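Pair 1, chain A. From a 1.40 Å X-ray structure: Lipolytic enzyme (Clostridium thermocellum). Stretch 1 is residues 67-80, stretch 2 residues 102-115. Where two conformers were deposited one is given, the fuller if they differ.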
# COMPACT_ATOMS: atom_id res chain seq x y z
N THR A 67 0.46 8.02 -13.36
CA THR A 67 1.09 8.22 -14.66
C THR A 67 2.28 9.16 -14.52
O THR A 67 2.48 9.80 -13.48
CB THR A 67 0.08 8.87 -15.61
OG1 THR A 67 -0.32 10.12 -15.03
CG2 THR A 67 -1.15 7.96 -15.81
N ILE A 68 3.06 9.25 -15.59
CA ILE A 68 4.19 10.17 -15.66
C ILE A 68 3.86 11.61 -15.24
O ILE A 68 4.56 12.17 -14.40
CB ILE A 68 4.85 10.11 -17.07
CG1 ILE A 68 5.64 8.81 -17.21
CG2 ILE A 68 5.75 11.30 -17.29
CD1 ILE A 68 5.98 8.41 -18.62
N PRO A 69 2.81 12.23 -15.82
CA PRO A 69 2.55 13.61 -15.42
C PRO A 69 2.14 13.78 -13.96
O PRO A 69 2.41 14.82 -13.35
CB PRO A 69 1.45 14.06 -16.40
CG PRO A 69 0.86 12.85 -16.96
CD PRO A 69 1.94 11.80 -16.93
N GLN A 70 1.52 12.76 -13.38
CA GLN A 70 1.17 12.83 -11.97
C GLN A 70 2.42 12.77 -11.09
O GLN A 70 2.54 13.50 -10.12
CB GLN A 70 0.20 11.72 -11.61
CG GLN A 70 -1.13 11.82 -12.29
CD GLN A 70 -1.97 10.67 -11.85
OE1 GLN A 70 -1.80 9.56 -12.32
NE2 GLN A 70 -2.82 10.90 -10.85
N ILE A 71 3.35 11.89 -11.43
CA ILE A 71 4.65 11.88 -10.79
C ILE A 71 5.33 13.24 -10.96
O ILE A 71 5.81 13.83 -9.99
CB ILE A 71 5.55 10.76 -11.35
CG1 ILE A 71 4.96 9.38 -11.04
CG2 ILE A 71 6.97 10.89 -10.80
CD1 ILE A 71 4.99 8.93 -9.55
N ALA A 72 5.36 13.76 -12.19
CA ALA A 72 6.06 15.02 -12.48
C ALA A 72 5.48 16.19 -11.67
O ALA A 72 6.21 17.11 -11.27
CB ALA A 72 6.00 15.34 -13.99
N SER A 73 4.17 16.14 -11.45
CA SER A 73 3.48 17.19 -10.73
C SER A 73 3.92 17.31 -9.26
O SER A 73 3.78 18.37 -8.65
CB SER A 73 1.98 16.93 -10.84
OG SER A 73 1.22 18.08 -10.51
N ASN A 74 4.47 16.23 -8.69
CA ASN A 74 4.82 16.20 -7.27
C ASN A 74 6.27 15.88 -6.95
O ASN A 74 6.71 16.14 -5.83
CB ASN A 74 3.91 15.19 -6.57
CG ASN A 74 2.47 15.54 -6.72
OD1 ASN A 74 2.01 16.55 -6.16
ND2 ASN A 74 1.75 14.79 -7.53
N ILE A 75 7.04 15.36 -7.90
CA ILE A 75 8.36 14.81 -7.57
C ILE A 75 9.35 15.88 -7.07
O ILE A 75 10.26 15.58 -6.30
CB ILE A 75 8.93 14.03 -8.76
CG1 ILE A 75 10.09 13.12 -8.31
CG2 ILE A 75 9.30 14.97 -9.89
CD1 ILE A 75 10.47 12.07 -9.34
N ASN A 76 9.18 17.14 -7.47
CA ASN A 76 10.09 18.18 -6.97
C ASN A 76 10.00 18.26 -5.47
O ASN A 76 11.02 18.41 -4.78
CB ASN A 76 9.76 19.56 -7.55
CG ASN A 76 10.01 19.65 -9.02
OD1 ASN A 76 10.42 18.68 -9.67
ND2 ASN A 76 9.76 20.83 -9.58
N ASN A 77 8.79 18.15 -4.94
CA ASN A 77 8.59 18.17 -3.50
C ASN A 77 9.18 16.94 -2.81
O ASN A 77 9.81 17.05 -1.75
CB ASN A 77 7.11 18.30 -3.16
CG ASN A 77 6.51 19.59 -3.68
OD1 ASN A 77 7.15 20.63 -3.70
ND2 ASN A 77 5.25 19.52 -4.10
N TRP A 78 8.98 15.77 -3.42
CA TRP A 78 9.52 14.54 -2.86
C TRP A 78 11.05 14.59 -2.81
O TRP A 78 11.67 14.21 -1.82
CB TRP A 78 9.08 13.34 -3.69
CG TRP A 78 7.60 13.17 -3.81
CD1 TRP A 78 6.63 13.70 -3.01
CD2 TRP A 78 6.93 12.37 -4.76
NE1 TRP A 78 5.40 13.31 -3.44
CE2 TRP A 78 5.55 12.46 -4.50
CE3 TRP A 78 7.35 11.55 -5.81
CZ2 TRP A 78 4.59 11.80 -5.26
CZ3 TRP A 78 6.40 10.90 -6.56
CH2 TRP A 78 5.04 11.03 -6.28
N LEU A 79 11.67 15.05 -3.89
CA LEU A 79 13.12 15.18 -3.95
C LEU A 79 13.64 16.15 -2.89
O LEU A 79 14.65 15.88 -2.25
CB LEU A 79 13.54 15.66 -5.34
CG LEU A 79 13.39 14.61 -6.45
CD1 LEU A 79 13.51 15.26 -7.84
CD2 LEU A 79 14.42 13.53 -6.29
N ASN A 80 12.97 17.28 -2.73
CA ASN A 80 13.42 18.26 -1.74
C ASN A 80 13.21 17.76 -0.32
O ASN A 80 14.04 18.00 0.56
CB ASN A 80 12.73 19.61 -1.97
CG ASN A 80 13.28 20.36 -3.18
OD1 ASN A 80 12.55 21.07 -3.87
ND2 ASN A 80 14.58 20.20 -3.43
N LEU A 102 1.50 6.05 -25.28
CA LEU A 102 2.99 6.09 -25.37
C LEU A 102 3.81 7.33 -25.02
O LEU A 102 4.26 8.04 -25.89
CB LEU A 102 3.43 5.49 -26.72
CG LEU A 102 4.60 4.50 -26.72
CD1 LEU A 102 5.84 5.08 -26.11
CD2 LEU A 102 4.18 3.20 -26.05
N ASN A 103 4.09 7.53 -23.72
CA ASN A 103 4.59 8.81 -23.27
C ASN A 103 6.10 8.92 -23.23
O ASN A 103 6.70 9.21 -22.19
CB ASN A 103 3.95 9.17 -21.92
CG ASN A 103 3.95 10.65 -21.65
OD1 ASN A 103 4.42 11.46 -22.47
ND2 ASN A 103 3.41 11.05 -20.50
N ALA A 104 6.71 8.73 -24.39
CA ALA A 104 8.12 8.93 -24.56
C ALA A 104 8.54 10.34 -24.18
O ALA A 104 9.51 10.54 -23.46
CB ALA A 104 8.51 8.61 -26.00
N THR A 105 7.81 11.34 -24.67
CA THR A 105 8.17 12.72 -24.36
C THR A 105 8.04 13.04 -22.87
O THR A 105 8.89 13.73 -22.29
CB THR A 105 7.33 13.73 -25.20
OG1 THR A 105 7.64 13.56 -26.59
CG2 THR A 105 7.64 15.14 -24.79
N GLY A 106 6.99 12.52 -22.24
CA GLY A 106 6.79 12.71 -20.82
C GLY A 106 7.92 12.11 -19.99
O GLY A 106 8.40 12.75 -19.06
N LEU A 107 8.36 10.91 -20.37
CA LEU A 107 9.48 10.26 -19.65
C LEU A 107 10.76 11.08 -19.80
O LEU A 107 11.47 11.33 -18.83
CB LEU A 107 9.67 8.83 -20.15
CG LEU A 107 10.79 8.06 -19.43
CD1 LEU A 107 10.46 7.90 -17.93
CD2 LEU A 107 11.01 6.72 -20.12
N SER A 108 11.05 11.51 -21.03
CA SER A 108 12.24 12.30 -21.31
C SER A 108 12.23 13.57 -20.48
O SER A 108 13.23 13.94 -19.87
CB SER A 108 12.29 12.66 -22.80
OG SER A 108 13.48 13.36 -23.12
N ASN A 109 11.09 14.25 -20.46
CA ASN A 109 10.96 15.48 -19.70
C ASN A 109 11.06 15.26 -18.19
O ASN A 109 11.61 16.10 -17.48
CB ASN A 109 9.64 16.20 -20.04
CG ASN A 109 9.62 16.74 -21.45
OD1 ASN A 109 10.66 16.87 -22.10
ND2 ASN A 109 8.42 17.03 -21.94
N LEU A 110 10.51 14.15 -17.71
CA LEU A 110 10.60 13.82 -16.29
C LEU A 110 12.05 13.57 -15.86
O LEU A 110 12.45 14.02 -14.80
CB LEU A 110 9.70 12.62 -15.97
CG LEU A 110 9.78 12.08 -14.54
CD1 LEU A 110 9.47 13.17 -13.52
CD2 LEU A 110 8.81 10.93 -14.40
N ILE A 111 12.82 12.88 -16.69
CA ILE A 111 14.25 12.67 -16.41
C ILE A 111 14.95 14.02 -16.30
O ILE A 111 15.68 14.28 -15.35
CB ILE A 111 14.91 11.78 -17.50
CG1 ILE A 111 14.37 10.34 -17.41
CG2 ILE A 111 16.45 11.81 -17.38
CD1 ILE A 111 14.63 9.51 -18.64
N ASP A 112 14.71 14.90 -17.27
CA ASP A 112 15.31 16.23 -17.25
C ASP A 112 14.92 17.00 -15.99
O ASP A 112 15.75 17.65 -15.37
CB ASP A 112 14.89 17.06 -18.47
CG ASP A 112 15.46 16.54 -19.78
OD1 ASP A 112 16.32 15.64 -19.77
OD2 ASP A 112 15.03 17.05 -20.84
N GLN A 113 13.65 16.90 -15.63
CA GLN A 113 13.14 17.58 -14.45
C GLN A 113 13.83 17.14 -13.16
O GLN A 113 14.18 17.95 -12.31
CB GLN A 113 11.63 17.33 -14.33
CG GLN A 113 10.98 18.01 -13.14
CD GLN A 113 9.50 17.67 -13.02
OE1 GLN A 113 8.89 17.20 -13.97
NE2 GLN A 113 8.92 17.90 -11.85
N ILE A 114 14.02 15.83 -13.02
CA ILE A 114 14.71 15.29 -11.85
C ILE A 114 16.11 15.90 -11.70
O ILE A 114 16.48 16.33 -10.61
CB ILE A 114 14.77 13.74 -11.91
CG1 ILE A 114 13.36 13.16 -11.70
CG2 ILE A 114 15.77 13.17 -10.89
CD1 ILE A 114 13.17 11.73 -12.12
N PHE A 115 16.89 15.94 -12.77
CA PHE A 115 18.24 16.52 -12.70
C PHE A 115 18.24 18.04 -12.51
O PHE A 115 19.18 18.59 -11.95
CB PHE A 115 19.04 16.16 -13.95
CG PHE A 115 19.47 14.72 -14.02
CD1 PHE A 115 20.38 14.21 -13.10
CD2 PHE A 115 19.00 13.89 -15.01
CE1 PHE A 115 20.78 12.90 -13.17
CE2 PHE A 115 19.40 12.58 -15.09
CZ PHE A 115 20.30 12.08 -14.16

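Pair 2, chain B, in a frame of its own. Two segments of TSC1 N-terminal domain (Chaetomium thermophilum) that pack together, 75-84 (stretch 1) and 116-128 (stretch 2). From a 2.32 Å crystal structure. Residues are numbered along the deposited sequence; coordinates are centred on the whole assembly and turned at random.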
# COMPACT_ATOMS: atom_id res chain seq x y z
N PHE B 75 40.11 45.58 18.59
CA PHE B 75 41.19 45.07 17.74
C PHE B 75 40.64 44.26 16.57
O PHE B 75 41.18 44.32 15.47
CB PHE B 75 42.16 44.23 18.57
CG PHE B 75 43.34 43.73 17.80
CD1 PHE B 75 44.42 44.57 17.54
CD2 PHE B 75 43.39 42.42 17.34
CE1 PHE B 75 45.51 44.11 16.83
CE2 PHE B 75 44.48 41.96 16.63
CZ PHE B 75 45.55 42.81 16.38
N VAL B 76 39.57 43.49 16.80
CA VAL B 76 38.99 42.71 15.71
C VAL B 76 38.40 43.64 14.66
O VAL B 76 38.53 43.39 13.45
CB VAL B 76 37.93 41.73 16.26
CG1 VAL B 76 37.22 41.03 15.11
CG2 VAL B 76 38.59 40.71 17.17
N ALA B 77 37.78 44.74 15.09
CA ALA B 77 37.24 45.71 14.14
C ALA B 77 38.34 46.29 13.27
O ALA B 77 38.16 46.47 12.06
CB ALA B 77 36.49 46.82 14.88
N VAL B 78 39.50 46.59 13.87
CA VAL B 78 40.63 47.07 13.09
C VAL B 78 41.14 45.99 12.16
O VAL B 78 41.49 46.26 11.00
CB VAL B 78 41.75 47.55 14.04
CG1 VAL B 78 42.86 48.20 13.25
CG2 VAL B 78 41.20 48.51 15.06
N LEU B 79 41.21 44.75 12.64
CA LEU B 79 41.71 43.66 11.82
C LEU B 79 40.78 43.36 10.65
O LEU B 79 41.25 42.94 9.58
CB LEU B 79 41.91 42.42 12.69
CG LEU B 79 42.76 41.29 12.11
CD1 LEU B 79 44.11 41.83 11.65
CD2 LEU B 79 42.96 40.23 13.17
N ARG B 80 39.47 43.57 10.82
CA ARG B 80 38.54 43.36 9.72
C ARG B 80 38.77 44.37 8.60
O ARG B 80 38.78 44.00 7.42
CB ARG B 80 37.10 43.43 10.24
CG ARG B 80 36.73 42.30 11.18
CD ARG B 80 35.37 42.48 11.82
NE ARG B 80 34.32 42.74 10.84
CZ ARG B 80 33.10 43.17 11.15
NH1 ARG B 80 32.77 43.38 12.42
NH2 ARG B 80 32.21 43.39 10.19
N GLN B 81 38.94 45.64 8.96
CA GLN B 81 39.11 46.67 7.94
C GLN B 81 40.46 46.57 7.23
O GLN B 81 40.55 46.87 6.04
CB GLN B 81 38.96 48.06 8.56
CG GLN B 81 37.64 48.29 9.26
CD GLN B 81 37.55 49.68 9.83
OE1 GLN B 81 38.19 50.60 9.33
NE2 GLN B 81 36.75 49.86 10.88
N LEU B 82 41.50 46.15 7.94
CA LEU B 82 42.83 46.03 7.37
C LEU B 82 43.09 44.68 6.73
O LEU B 82 44.19 44.44 6.23
CB LEU B 82 43.90 46.30 8.44
CG LEU B 82 44.15 47.77 8.80
CD1 LEU B 82 45.09 47.87 9.99
CD2 LEU B 82 44.72 48.51 7.60
N ARG B 83 42.10 43.78 6.74
CA ARG B 83 42.26 42.46 6.14
C ARG B 83 42.69 42.48 4.67
O ARG B 83 43.57 41.69 4.31
CB ARG B 83 40.95 41.68 6.29
CG ARG B 83 41.00 40.27 5.73
CD ARG B 83 39.66 39.59 5.91
NE ARG B 83 38.61 40.32 5.21
CZ ARG B 83 38.36 40.23 3.90
NH1 ARG B 83 39.09 39.42 3.14
NH2 ARG B 83 37.38 40.94 3.36
N PRO B 84 42.13 43.32 3.79
CA PRO B 84 42.60 43.29 2.39
C PRO B 84 44.06 43.64 2.24
O PRO B 84 44.71 43.17 1.30
CB PRO B 84 41.70 44.33 1.70
CG PRO B 84 40.48 44.40 2.54
CD PRO B 84 40.97 44.22 3.95
N SER B 116 31.29 40.20 16.21
CA SER B 116 32.35 40.79 15.41
C SER B 116 33.28 39.73 14.83
O SER B 116 33.69 39.81 13.67
CB SER B 116 33.15 41.79 16.25
OG SER B 116 34.17 42.40 15.48
N PHE B 117 33.61 38.71 15.63
CA PHE B 117 34.45 37.63 15.13
C PHE B 117 33.71 36.78 14.11
O PHE B 117 34.33 36.25 13.18
CB PHE B 117 34.95 36.76 16.28
CG PHE B 117 35.89 35.67 15.86
CD1 PHE B 117 37.22 35.95 15.59
CD2 PHE B 117 35.45 34.37 15.74
CE1 PHE B 117 38.09 34.95 15.21
CE2 PHE B 117 36.31 33.36 15.36
CZ PHE B 117 37.63 33.65 15.09
N MSE B 118 32.40 36.65 14.26
CA MSE B 118 31.59 35.90 13.30
C MSE B 118 31.53 36.64 11.97
O MSE B 118 31.67 36.04 10.91
CB MSE B 118 30.19 35.66 13.85
CG MSE B 118 29.35 34.75 12.97
SE MSE B 118 30.17 32.99 12.80
CE MSE B 118 29.51 32.52 11.03
N ASP B 119 31.30 37.96 12.04
CA ASP B 119 31.30 38.77 10.83
C ASP B 119 32.68 38.79 10.18
O ASP B 119 32.79 38.79 8.95
CB ASP B 119 30.83 40.19 11.15
CG ASP B 119 29.36 40.24 11.51
OD1 ASP B 119 28.57 39.48 10.91
OD2 ASP B 119 28.99 41.03 12.40
N PHE B 120 33.74 38.82 11.00
CA PHE B 120 35.09 38.66 10.45
C PHE B 120 35.23 37.33 9.73
O PHE B 120 35.82 37.27 8.64
CB PHE B 120 36.12 38.78 11.57
CG PHE B 120 37.55 38.64 11.10
CD1 PHE B 120 38.00 39.36 10.00
CD2 PHE B 120 38.43 37.81 11.77
CE1 PHE B 120 39.31 39.24 9.57
CE2 PHE B 120 39.74 37.69 11.34
CZ PHE B 120 40.18 38.41 10.24
N THR B 121 34.69 36.26 10.31
CA THR B 121 34.71 34.96 9.65
C THR B 121 33.93 34.99 8.34
O THR B 121 34.38 34.44 7.32
CB THR B 121 34.16 33.89 10.59
OG1 THR B 121 34.97 33.82 11.77
CG2 THR B 121 34.15 32.53 9.90
N LEU B 122 32.75 35.62 8.35
CA LEU B 122 31.93 35.69 7.14
C LEU B 122 32.61 36.51 6.05
O LEU B 122 32.50 36.19 4.87
CB LEU B 122 30.55 36.26 7.48
CG LEU B 122 29.68 35.38 8.38
CD1 LEU B 122 28.44 36.14 8.83
CD2 LEU B 122 29.29 34.10 7.66
N GLU B 123 33.30 37.58 6.44
CA GLU B 123 34.00 38.40 5.45
C GLU B 123 35.15 37.64 4.80
O GLU B 123 35.42 37.81 3.61
CB GLU B 123 34.52 39.68 6.11
CG GLU B 123 33.44 40.65 6.53
CD GLU B 123 33.95 41.69 7.52
OE1 GLU B 123 35.10 41.56 7.98
OE2 GLU B 123 33.19 42.63 7.84
N ILE B 124 35.83 36.79 5.57
CA ILE B 124 36.90 35.96 5.02
C ILE B 124 36.34 34.99 3.99
O ILE B 124 36.93 34.79 2.92
CB ILE B 124 37.63 35.22 6.15
CG1 ILE B 124 38.33 36.21 7.08
CG2 ILE B 124 38.62 34.22 5.58
CD1 ILE B 124 38.94 35.55 8.30
N LEU B 125 35.19 34.38 4.28
CA LEU B 125 34.65 33.35 3.41
C LEU B 125 34.08 33.92 2.11
O LEU B 125 34.02 33.21 1.11
CB LEU B 125 33.56 32.57 4.14
CG LEU B 125 33.99 31.73 5.35
CD1 LEU B 125 32.78 31.08 6.00
CD2 LEU B 125 34.99 30.68 4.90
N SER B 126 33.67 35.19 2.11
CA SER B 126 33.02 35.79 0.96
C SER B 126 33.96 36.62 0.08
O SER B 126 33.48 37.46 -0.69
CB SER B 126 31.84 36.65 1.42
OG SER B 126 30.88 35.87 2.11
N SER B 127 35.28 36.44 0.20
CA SER B 127 36.24 37.19 -0.60
C SER B 127 37.11 36.25 -1.44
O SER B 127 37.89 35.48 -0.88
CB SER B 127 37.13 38.07 0.27
OG SER B 127 38.02 37.29 1.05
N SER B 128 36.97 36.34 -2.76
CA SER B 128 37.87 35.72 -3.76
C SER B 128 38.34 34.32 -3.38
O SER B 128 39.53 34.06 -3.19
CB SER B 128 39.07 36.63 -4.01
OG SER B 128 38.68 37.89 -4.52

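Pair 1 and pair 2 each consist of two helices packed side by side and running in nearly the same direction. The inter-axis angles are 17° and 13°, the closest approaches 9.9 and 9.8 Å, and 14 central residues superpose with an RMSD of 0.4 Å. The buried surface is also similar, 532 and 551 Å², but mainly apolar residues supply it in pair 1, whereas two arginines supply most of stretch 1's share in pair 2.

At the first inward position, A:Ile68 matches B:Val76, and both point toward the partner helix. Opposite them, A:Gly106 matches B:Ser116. In pair 1 the absence of a side chain lets A:Ile68 CG2 approach A:Gly106 O to 3.5 Å; a CB here would lie only 3.2 Å from A:Ile68 CG2 and would clash with A:Asn103 ND2, whose side chain caps the helix through OD1. In pair 2 the smaller valine meets a serine instead, with B:Val76 CG1 3.4 Å from B:Ser116 OG.

The centre is occupied by A:Leu110 and B:Phe120, whose CA atoms coincide. A:Leu110 is a knob among A:Ile68, A:Ile71, A:Ala72 and A:Ile75, its CD2 lying 4.0 Å from A:Ile71 CG2. B:Phe120 takes the same t rotamer at chi1, and its CZ lies 4.3 Å from CG of B:Leu79, the match of A:Ile71. Its CE1, however, meets the aliphatic part of an arginine, 3.7 Å from B:Arg83 CD, where the matching A:Ile75 places CG2 4.1 Å from A:Leu110 CD1.

The sharpest difference is at A:Ala72 and B:Arg80. In the kinked helix A:Asn76 N lies 4.8 Å from A:Ala72 O, too far to bond; A:Gln113 NE2 donates to that carbonyl instead (2.9 Å) and to A:Asn76 OD1 (2.8 Å), both nearly linear. In pair 2 the matching residue to A:Gln113 is B:Glu123, and the polar link runs between side chains: B:Arg80 NH2 forms a salt bridge with B:Glu123 OE2 at 2.7 Å, and B:Arg80 NE donates to B:Glu123 OE1 at 3.2 Å. B:Arg80 is now the knob, seated among B:Ser116, B:Asp119, B:Phe120 and B:Glu123, and its CG packs 3.4 Å from B:Phe120 CD1.

Further along, the matched isoleucines A:Ile114 and B:Ile124 share their rotamer and receive different partners: A:Ile75 CD1 reaches A:Ile114 CG1 at 3.9 Å, whereas B:Arg83 CD lies 3.8 Å from B:Ile124 CG1. The longer arginine continues past this contact to a weak hydrogen bond from NH1 to B:Ser127 OG (3.2 Å).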